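Local coordinates for protein pyrrolysyl-tRNA synthetase (Desulfitobacterium hafniense, PDB 3DSQ) that probably attaches pyrrolysine to its tRNA at the expense of ATP, as a homodimeric class II aminoacyl-tRNA synthetase, at residues G29-M34 with Q47-Q52; L209-S214 with D219-M224; D227-S232 with L257-M262. All coordinates share one frame; numbering follows the deposited sequence.

Contact 1: G29-M34 with Q47-Q52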
loop_
_atom_site.group_PDB
_atom_site.type_symbol
_atom_site.label_atom_id
_atom_site.label_comp_id
_atom_site.label_asym_id
_atom_site.label_seq_id
_atom_site.Cartn_x
_atom_site.Cartn_y
_atom_site.Cartn_z
ATOM N N GLY B 29 29.191 8.860 6.516
ATOM C CA GLY B 29 29.433 9.135 7.916
ATOM C C GLY B 29 30.730 9.909 8.058
ATOM O O GLY B 29 30.873 10.723 8.976
ATOM N N GLU B 30 31.682 9.671 7.155
ATOM C CA GLU B 30 32.955 10.387 7.221
ATOM C C GLU B 30 32.698 11.852 6.899
ATOM O O GLU B 30 33.167 12.744 7.607
ATOM C CB GLU B 30 33.973 9.801 6.233
ATOM C CG GLU B 30 35.394 10.310 6.448
ATOM C CD GLU B 30 36.419 9.631 5.546
ATOM O OE1 GLU B 30 36.325 9.784 4.310
ATOM O OE2 GLU B 30 37.321 8.943 6.075
ATOM N N GLN B 31 31.946 12.105 5.834
ATOM C CA GLN B 31 31.619 13.473 5.459
ATOM C C GLN B 31 30.834 14.171 6.579
ATOM O O GLN B 31 31.053 15.345 6.860
ATOM C CB GLN B 31 30.806 13.485 4.171
ATOM C CG GLN B 31 31.566 12.944 2.957
ATOM C CD GLN B 31 30.724 12.956 1.692
ATOM O OE1 GLN B 31 29.642 12.367 1.642
ATOM N NE2 GLN B 31 31.219 13.630 0.664
ATOM N N LEU B 32 29.936 13.437 7.227
ATOM C CA LEU B 32 29.128 13.997 8.305
ATOM C C LEU B 32 29.970 14.394 9.510
ATOM O O LEU B 32 29.588 15.278 10.277
ATOM C CB LEU B 32 28.053 12.994 8.746
ATOM C CG LEU B 32 26.921 12.675 7.763
ATOM C CD1 LEU B 32 25.950 11.708 8.417
ATOM C CD2 LEU B 32 26.188 13.954 7.360
ATOM N N GLU B 33 31.125 13.755 9.669
ATOM C CA GLU B 33 31.990 14.030 10.812
ATOM C C GLU B 33 33.173 14.950 10.534
ATOM O O GLU B 33 34.100 15.022 11.332
ATOM C CB GLU B 33 32.495 12.707 11.399
ATOM C CG GLU B 33 31.372 11.777 11.831
ATOM C CD GLU B 33 30.445 12.425 12.851
ATOM O OE1 GLU B 33 30.880 12.635 14.005
ATOM O OE2 GLU B 33 29.282 12.733 12.496
ATOM N N MET B 34 33.135 15.666 9.417
ATOM C CA MET B 34 34.228 16.571 9.058
ATOM C C MET B 34 34.281 17.865 9.859
ATOM O O MET B 34 33.255 18.492 10.136
ATOM C CB MET B 34 34.168 16.911 7.575
ATOM C CG MET B 34 34.563 15.759 6.682
ATOM S SD MET B 34 34.319 16.173 4.976
ATOM C CE MET B 34 35.816 17.153 4.645
ATOM N N GLN B 47 29.159 23.628 0.680
ATOM C CA GLN B 47 28.637 23.939 -0.635
ATOM C C GLN B 47 29.173 22.964 -1.683
ATOM O O GLN B 47 28.430 22.482 -2.546
ATOM C CB GLN B 47 29.026 25.374 -0.994
ATOM C CG GLN B 47 28.080 26.066 -1.946
ATOM C CD GLN B 47 28.434 27.530 -2.150
ATOM O OE1 GLN B 47 28.598 28.284 -1.183
ATOM N NE2 GLN B 47 28.546 27.943 -3.411
ATOM N N GLY B 48 30.464 22.672 -1.597
ATOM C CA GLY B 48 31.082 21.761 -2.547
ATOM C C GLY B 48 30.587 20.335 -2.414
ATOM O O GLY B 48 30.305 19.676 -3.417
ATOM N N ILE B 49 30.484 19.852 -1.178
ATOM C CA ILE B 49 30.005 18.497 -0.937
ATOM C C ILE B 49 28.531 18.385 -1.321
ATOM O O ILE B 49 28.126 17.430 -1.987
ATOM C CB ILE B 49 30.194 18.094 0.541
ATOM C CG1 ILE B 49 31.693 18.021 0.861
ATOM C CG2 ILE B 49 29.504 16.760 0.820
ATOM C CD1 ILE B 49 31.993 17.716 2.316
ATOM N N GLU B 50 27.724 19.358 -0.909
ATOM C CA GLU B 50 26.309 19.325 -1.253
ATOM C C GLU B 50 26.178 19.213 -2.772
ATOM O O GLU B 50 25.451 18.363 -3.285
ATOM C CB GLU B 50 25.607 20.596 -0.779
ATOM C CG GLU B 50 24.154 20.673 -1.221
ATOM C CD GLU B 50 23.515 22.019 -0.916
ATOM O OE1 GLU B 50 24.152 23.047 -1.217
ATOM O OE2 GLU B 50 22.381 22.044 -0.395
ATOM N N HIS B 51 26.896 20.081 -3.475
ATOM C CA HIS B 51 26.886 20.123 -4.933
ATOM C C HIS B 51 27.084 18.749 -5.562
ATOM O O HIS B 51 26.361 18.374 -6.477
ATOM C CB HIS B 51 27.982 21.063 -5.438
ATOM C CG HIS B 51 28.023 21.184 -6.928
ATOM N ND1 HIS B 51 27.088 21.906 -7.642
ATOM C CD2 HIS B 51 28.858 20.639 -7.845
ATOM C CE1 HIS B 51 27.345 21.800 -8.932
ATOM N NE2 HIS B 51 28.413 21.037 -9.083
ATOM N N GLN B 52 28.081 18.016 -5.076
ATOM C CA GLN B 52 28.386 16.678 -5.564
ATOM C C GLN B 52 27.269 15.697 -5.208
ATOM O O GLN B 52 26.940 14.808 -5.996
ATOM C CB GLN B 52 29.704 16.187 -4.960
ATOM C CG GLN B 52 30.033 14.718 -5.257
ATOM C CD GLN B 52 30.282 14.449 -6.735
ATOM O OE1 GLN B 52 31.172 15.045 -7.343
ATOM N NE2 GLN B 52 29.496 13.546 -7.320
#
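Gln31 and Ile49 mark the closest approach of the two backbones, with Gln31 CA 8.3 Å from Ile49 CA, so segment 29-34, the short helix 29-32 and the turn after it, meets the long helix 39-68 through side chains alone. Ile49 is the shared partner, and its two branches are used separately. The CG2 methyl meets the amide end of Gln31, with Ile49 CG2 3.6 Å from Gln31 NE2; the two side chains run past each other in opposite directions. Gln31 reaches this far because its chain is fully extended beyond CG (chi2 179°). The other end of that amide is engaged locally: Gln31 OE1 accepts a hydrogen bond from the backbone N of Ser28, which helps fix the rotation of the group and sets NE2 against the isoleucine methyl. The longer branch of Ile49, also extended (chi2 176°), carries CD1 to the thioether of Met34, where Met34 SD lies 3.9 Å from Ile49 CD1 in apolar contact. Met34 stands just past the helix end: Glu33 is the first residue to leave helical geometry, and its N still bonds to Glu30 O at 3.1 Å. The interface is small, burying 126 Å² over both sides, and lies near the surface. Helix 16-24 and the loop before it fill in around the contact. Trp14 donates its NE1 to Gln31 O and also packs on Ile49, while Leu22 touches both Ile49 and Leu32; the next residue of helix 39-68, Glu50, makes a salt bridge to Arg21 of helix 16-24.

Contact 2: L209-S214 with D219-M224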
loop_
_atom_site.group_PDB
_atom_site.type_symbol
_atom_site.label_atom_id
_atom_site.label_comp_id
_atom_site.label_asym_id
_atom_site.label_seq_id
_atom_site.Cartn_x
_atom_site.Cartn_y
_atom_site.Cartn_z
ATOM N N LEU B 209 21.278 -14.751 12.840
ATOM C CA LEU B 209 20.021 -15.091 13.489
ATOM C C LEU B 209 20.210 -15.099 15.001
ATOM O O LEU B 209 21.024 -15.849 15.530
ATOM C CB LEU B 209 19.554 -16.462 13.001
ATOM C CG LEU B 209 19.542 -16.582 11.473
ATOM C CD1 LEU B 209 19.246 -18.013 11.066
ATOM C CD2 LEU B 209 18.512 -15.630 10.891
ATOM N N VAL B 210 19.456 -14.256 15.694
ATOM C CA VAL B 210 19.556 -14.168 17.143
ATOM C C VAL B 210 18.318 -14.740 17.817
ATOM O O VAL B 210 17.227 -14.188 17.698
ATOM C CB VAL B 210 19.738 -12.707 17.592
ATOM C CG1 VAL B 210 19.795 -12.629 19.108
ATOM C CG2 VAL B 210 21.006 -12.137 16.980
ATOM N N THR B 211 18.496 -15.846 18.534
ATOM C CA THR B 211 17.384 -16.490 19.227
ATOM C C THR B 211 17.383 -16.187 20.723
ATOM O O THR B 211 18.418 -16.251 21.384
ATOM C CB THR B 211 17.421 -18.015 19.041
ATOM O OG1 THR B 211 18.543 -18.554 19.750
ATOM C CG2 THR B 211 17.546 -18.365 17.569
ATOM N N GLU B 212 16.205 -15.853 21.239
ATOM C CA GLU B 212 16.019 -15.540 22.650
ATOM C C GLU B 212 14.736 -16.246 23.075
ATOM O O GLU B 212 13.940 -16.655 22.229
ATOM C CB GLU B 212 15.863 -14.029 22.847
ATOM C CG GLU B 212 16.974 -13.190 22.221
ATOM C CD GLU B 212 18.278 -13.252 22.995
ATOM O OE1 GLU B 212 18.786 -14.370 23.224
ATOM O OE2 GLU B 212 18.797 -12.178 23.371
ATOM N N SER B 213 14.536 -16.401 24.376
ATOM C CA SER B 213 13.333 -17.059 24.869
ATOM C C SER B 213 13.227 -16.937 26.375
ATOM O O SER B 213 14.052 -17.488 27.104
ATOM C CB SER B 213 13.334 -18.538 24.473
ATOM O OG SER B 213 14.476 -19.206 24.978
ATOM N N SER B 214 12.213 -16.213 26.836
ATOM C CA SER B 214 12.007 -16.027 28.267
ATOM C C SER B 214 10.550 -15.724 28.589
ATOM O O SER B 214 9.956 -14.802 28.025
ATOM C CB SER B 214 12.893 -14.895 28.794
ATOM O OG SER B 214 14.267 -15.196 28.629
ATOM N N ASP B 219 9.799 -18.132 22.546
ATOM C CA ASP B 219 10.981 -18.277 21.701
ATOM C C ASP B 219 10.909 -17.308 20.526
ATOM O O ASP B 219 10.030 -17.421 19.669
ATOM C CB ASP B 219 11.091 -19.707 21.158
ATOM C CG ASP B 219 11.219 -20.751 22.259
ATOM O OD1 ASP B 219 12.205 -20.710 23.022
ATOM O OD2 ASP B 219 10.334 -21.622 22.356
ATOM N N THR B 220 11.837 -16.357 20.490
ATOM C CA THR B 220 11.882 -15.370 19.418
ATOM C C THR B 220 13.193 -15.467 18.642
ATOM O O THR B 220 14.238 -15.785 19.209
ATOM C CB THR B 220 11.754 -13.935 19.969
ATOM O OG1 THR B 220 12.876 -13.648 20.814
ATOM C CG2 THR B 220 10.464 -13.781 20.770
ATOM N N VAL B 221 13.123 -15.198 17.341
ATOM C CA VAL B 221 14.298 -15.226 16.477
ATOM C C VAL B 221 14.443 -13.871 15.785
ATOM O O VAL B 221 13.700 -13.558 14.856
ATOM C CB VAL B 221 14.182 -16.330 15.401
ATOM C CG1 VAL B 221 15.347 -16.237 14.424
ATOM C CG2 VAL B 221 14.172 -17.694 16.062
ATOM N N ASP B 222 15.398 -13.069 16.247
ATOM C CA ASP B 222 15.639 -11.748 15.681
ATOM C C ASP B 222 16.752 -11.762 14.644
ATOM O O ASP B 222 17.912 -12.006 14.974
ATOM C CB ASP B 222 15.991 -10.765 16.798
ATOM C CG ASP B 222 14.834 -10.533 17.751
ATOM O OD1 ASP B 222 15.037 -9.884 18.798
ATOM O OD2 ASP B 222 13.712 -10.996 17.450
ATOM N N VAL B 223 16.393 -11.503 13.389
ATOM C CA VAL B 223 17.369 -11.477 12.304
ATOM C C VAL B 223 18.091 -10.132 12.310
ATOM O O VAL B 223 17.464 -9.083 12.470
ATOM C CB VAL B 223 16.692 -11.678 10.934
ATOM C CG1 VAL B 223 17.749 -11.807 9.853
ATOM C CG2 VAL B 223 15.807 -12.917 10.967
ATOM N N MET B 224 19.413 -10.161 12.140
ATOM C CA MET B 224 20.191 -8.927 12.159
ATOM C C MET B 224 21.493 -8.946 11.367
ATOM O O MET B 224 22.027 -9.995 11.021
ATOM C CB MET B 224 20.537 -8.554 13.599
ATOM C CG MET B 224 19.388 -8.648 14.582
ATOM S SD MET B 224 19.798 -7.821 16.106
ATOM C CE MET B 224 21.136 -8.845 16.680
#
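A beta hairpin at one margin of the large mixed sheet brings Val210 and Glu212 against Asp222 and Thr220 as hydrogen-bonded antiparallel pairs. Each pair is closed by two backbone bonds. Val210 N donates to Asp222 O at 2.8 Å, and Asp222 N returns a bond to Val210 O. Glu212 and Thr220 exchange bonds likewise, Thr220 N lying 2.7 Å from Glu212 O. Thr211 and Val221 form the non-hydrogen-bonded pair between them, and Thr211 CA makes a CA-H...O contact of 3.2 Å with Thr220 O, the carbonyl just before Val221. The strand segments run 156° apart in direction. Strand 208-213 is the outermost strand of the sheet within this chain, whereas strand 219-225 has strand 228-236 on its other flank. The two faces of the hairpin differ. Leu209, Thr211, Val221 and Val223 share one, where helix 187-201 packs on Leu209, Val221 and Val223. There, Leu209 CD2 rests 3.8 Å from Val223 CG2, and Thr211 CG2 comes equally near Val221 CG2, the partners projecting alongside each other from the sheet. The first torsion of Thr211 (chi1 69°) sends its methyl, not its hydroxyl, to Val221. Val210, Glu212, Thr220 and Asp222 occupy the reverse face, and Met224, bent at its last torsion, brings CE close to Val210 CG2. Asp222 also touches Glu229 and Ser232 of strand 228-236.

Contact 3: D227-S232 with L257-M262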
loop_
_atom_site.group_PDB
_atom_site.type_symbol
_atom_site.label_atom_id
_atom_site.label_comp_id
_atom_site.label_asym_id
_atom_site.label_seq_id
_atom_site.Cartn_x
_atom_site.Cartn_y
_atom_site.Cartn_z
ATOM N N ASP B 227 24.862 -4.949 14.555
ATOM C CA ASP B 227 23.977 -4.450 15.604
ATOM C C ASP B 227 22.709 -3.885 14.953
ATOM O O ASP B 227 22.038 -3.017 15.506
ATOM C CB ASP B 227 24.697 -3.356 16.409
ATOM C CG ASP B 227 23.905 -2.894 17.630
ATOM O OD1 ASP B 227 22.875 -2.206 17.459
ATOM O OD2 ASP B 227 24.316 -3.220 18.766
ATOM N N LEU B 228 22.378 -4.392 13.773
ATOM C CA LEU B 228 21.209 -3.910 13.057
ATOM C C LEU B 228 20.109 -4.956 12.925
ATOM O O LEU B 228 20.313 -6.006 12.317
ATOM C CB LEU B 228 21.622 -3.430 11.665
ATOM C CG LEU B 228 22.667 -2.312 11.610
ATOM C CD1 LEU B 228 23.064 -2.045 10.164
ATOM C CD2 LEU B 228 22.104 -1.055 12.254
ATOM N N GLU B 229 18.942 -4.662 13.489
ATOM C CA GLU B 229 17.814 -5.583 13.404
ATOM C C GLU B 229 17.127 -5.445 12.056
ATOM O O GLU B 229 16.755 -4.343 11.649
ATOM C CB GLU B 229 16.784 -5.310 14.501
ATOM C CG GLU B 229 15.578 -6.245 14.418
ATOM C CD GLU B 229 14.515 -5.936 15.453
ATOM O OE1 GLU B 229 14.022 -4.788 15.478
ATOM O OE2 GLU B 229 14.169 -6.843 16.240
ATOM N N LEU B 230 16.953 -6.569 11.373
ATOM C CA LEU B 230 16.302 -6.576 10.072
ATOM C C LEU B 230 14.910 -7.198 10.136
ATOM O O LEU B 230 14.084 -6.978 9.250
ATOM C CB LEU B 230 17.165 -7.341 9.063
ATOM C CG LEU B 230 18.299 -6.547 8.400
ATOM C CD1 LEU B 230 19.067 -5.732 9.436
ATOM C CD2 LEU B 230 19.222 -7.512 7.673
ATOM N N ALA B 231 14.650 -7.968 11.188
ATOM C CA ALA B 231 13.358 -8.626 11.328
ATOM C C ALA B 231 13.200 -9.358 12.652
ATOM O O ALA B 231 14.180 -9.746 13.290
ATOM C CB ALA B 231 13.155 -9.606 10.178
ATOM N N SER B 232 11.946 -9.546 13.050
ATOM C CA SER B 232 11.626 -10.247 14.286
ATOM C C SER B 232 10.593 -11.339 14.024
ATOM O O SER B 232 9.539 -11.084 13.450
ATOM C CB SER B 232 11.093 -9.266 15.323
ATOM O OG SER B 232 12.083 -8.309 15.645
ATOM N N LEU B 257 10.275 -2.952 5.622
ATOM C CA LEU B 257 10.937 -2.799 4.326
ATOM C C LEU B 257 11.777 -1.537 4.139
ATOM O O LEU B 257 12.849 -1.599 3.521
ATOM C CB LEU B 257 9.916 -2.921 3.182
ATOM C CG LEU B 257 9.155 -4.250 3.136
ATOM C CD1 LEU B 257 8.418 -4.365 1.816
ATOM C CD2 LEU B 257 10.123 -5.429 3.306
ATOM N N GLU B 258 11.307 -0.398 4.648
ATOM C CA GLU B 258 12.086 0.829 4.511
ATOM C C GLU B 258 13.386 0.648 5.276
ATOM O O GLU B 258 14.456 1.054 4.815
ATOM C CB GLU B 258 11.339 2.061 5.059
ATOM C CG GLU B 258 10.086 2.482 4.280
ATOM C CD GLU B 258 8.864 1.666 4.654
ATOM O OE1 GLU B 258 8.973 0.840 5.583
ATOM O OE2 GLU B 258 7.795 1.851 4.030
ATOM N N ARG B 259 13.299 0.025 6.444
ATOM C CA ARG B 259 14.488 -0.200 7.246
ATOM C C ARG B 259 15.429 -1.176 6.532
ATOM O O ARG B 259 16.644 -1.013 6.568
ATOM C CB ARG B 259 14.108 -0.734 8.627
ATOM C CG ARG B 259 15.305 -0.972 9.514
ATOM C CD ARG B 259 14.913 -1.307 10.942
ATOM N NE ARG B 259 16.100 -1.611 11.740
ATOM C CZ ARG B 259 16.091 -1.837 13.051
ATOM N NH1 ARG B 259 14.950 -1.793 13.728
ATOM N NH2 ARG B 259 17.228 -2.105 13.684
ATOM N N LEU B 260 14.862 -2.192 5.892
ATOM C CA LEU B 260 15.667 -3.153 5.151
ATOM C C LEU B 260 16.403 -2.396 4.060
ATOM O O LEU B 260 17.615 -2.527 3.910
ATOM C CB LEU B 260 14.792 -4.227 4.491
ATOM C CG LEU B 260 14.412 -5.526 5.210
ATOM C CD1 LEU B 260 13.899 -6.510 4.159
ATOM C CD2 LEU B 260 15.611 -6.142 5.921
ATOM N N LEU B 261 15.658 -1.595 3.300
ATOM C CA LEU B 261 16.243 -0.814 2.215
ATOM C C LEU B 261 17.345 0.118 2.684
ATOM O O LEU B 261 18.388 0.233 2.029
ATOM C CB LEU B 261 15.164 0.001 1.490
ATOM C CG LEU B 261 14.266 -0.817 0.564
ATOM C CD1 LEU B 261 13.172 0.057 0.023
ATOM C CD2 LEU B 261 15.093 -1.424 -0.575
ATOM N N MET B 262 17.119 0.796 3.807
ATOM C CA MET B 262 18.123 1.712 4.327
ATOM C C MET B 262 19.427 0.971 4.641
ATOM O O MET B 262 20.526 1.463 4.373
ATOM C CB MET B 262 17.610 2.401 5.592
ATOM C CG MET B 262 18.703 3.106 6.386
ATOM S SD MET B 262 18.030 4.026 7.798
ATOM C CE MET B 262 17.575 2.680 8.867
#
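Charge and polar contacts gather round Arg259, whose side chain reaches from helix 257-265 to Glu229 on strand 228-236. The chain leaves CA with CG anti to the backbone N (chi1 -179°) and stays extended as far as NE, so the guanidinium arrives at full stretch. Its charge is met by a long salt bridge, Glu229 OE1 to Arg259 NH1 at 3.6 Å. The carboxylate and guanidinium planes stand 61° apart; with the oxygen well out of the guanidinium plane, the pairing is electrostatic rather than a directed hydrogen bond. The carbonyl of Glu229 sits over one face of the guanidinium, its O 2.9 Å from Arg259 CZ, where the in-plane N-H groups do not point at it. Glu229 CB closes in on the same group, 3.3 Å from Arg259 NH2. The apolar contact is simpler: Leu260 CD2 lies 3.7 Å from both CB and CG of Leu230, the two side chains crossing at about a right angle. Leu230 belongs to a classic beta bulge, since it and Ala231 both face Val223 of strand 219-225. Arg259 follows Glu258 in the strand-then-helix layout of class II motif 3, whose arginine in related synthetases contacts ATP. Its side chain comes to about 6 Å from the bound sodium ion, whose site includes Ser163, Gln164 and Gln167. Strand 250-256 leads into this helix and pairs with strand 228-236 through Ser232 and Gly254, while helix 72-85 packs against the helix through Leu257, Glu258 and Leu261.

In the fold
The contacts follow one another along the chain without overlap. Contact 1 belongs to the N-terminal helical part, its centre 25 Å from that of contact 3 and 38 Å from that of contact 2, and it touches neither. Contacts 2 and 3 lie in the class II core, with centres 15 Å apart, and meet directly in the seven-stranded sheet: strands 219-225 and 228-236 are neighbours, probably hydrogen-bonded through Val223 N to Ala231 O and Val223 O to Leu230 N. Contact 2 thus builds the sheet's margin, while contact 3 ties its interior to the motif 3 helix, probably close to where ATP binds.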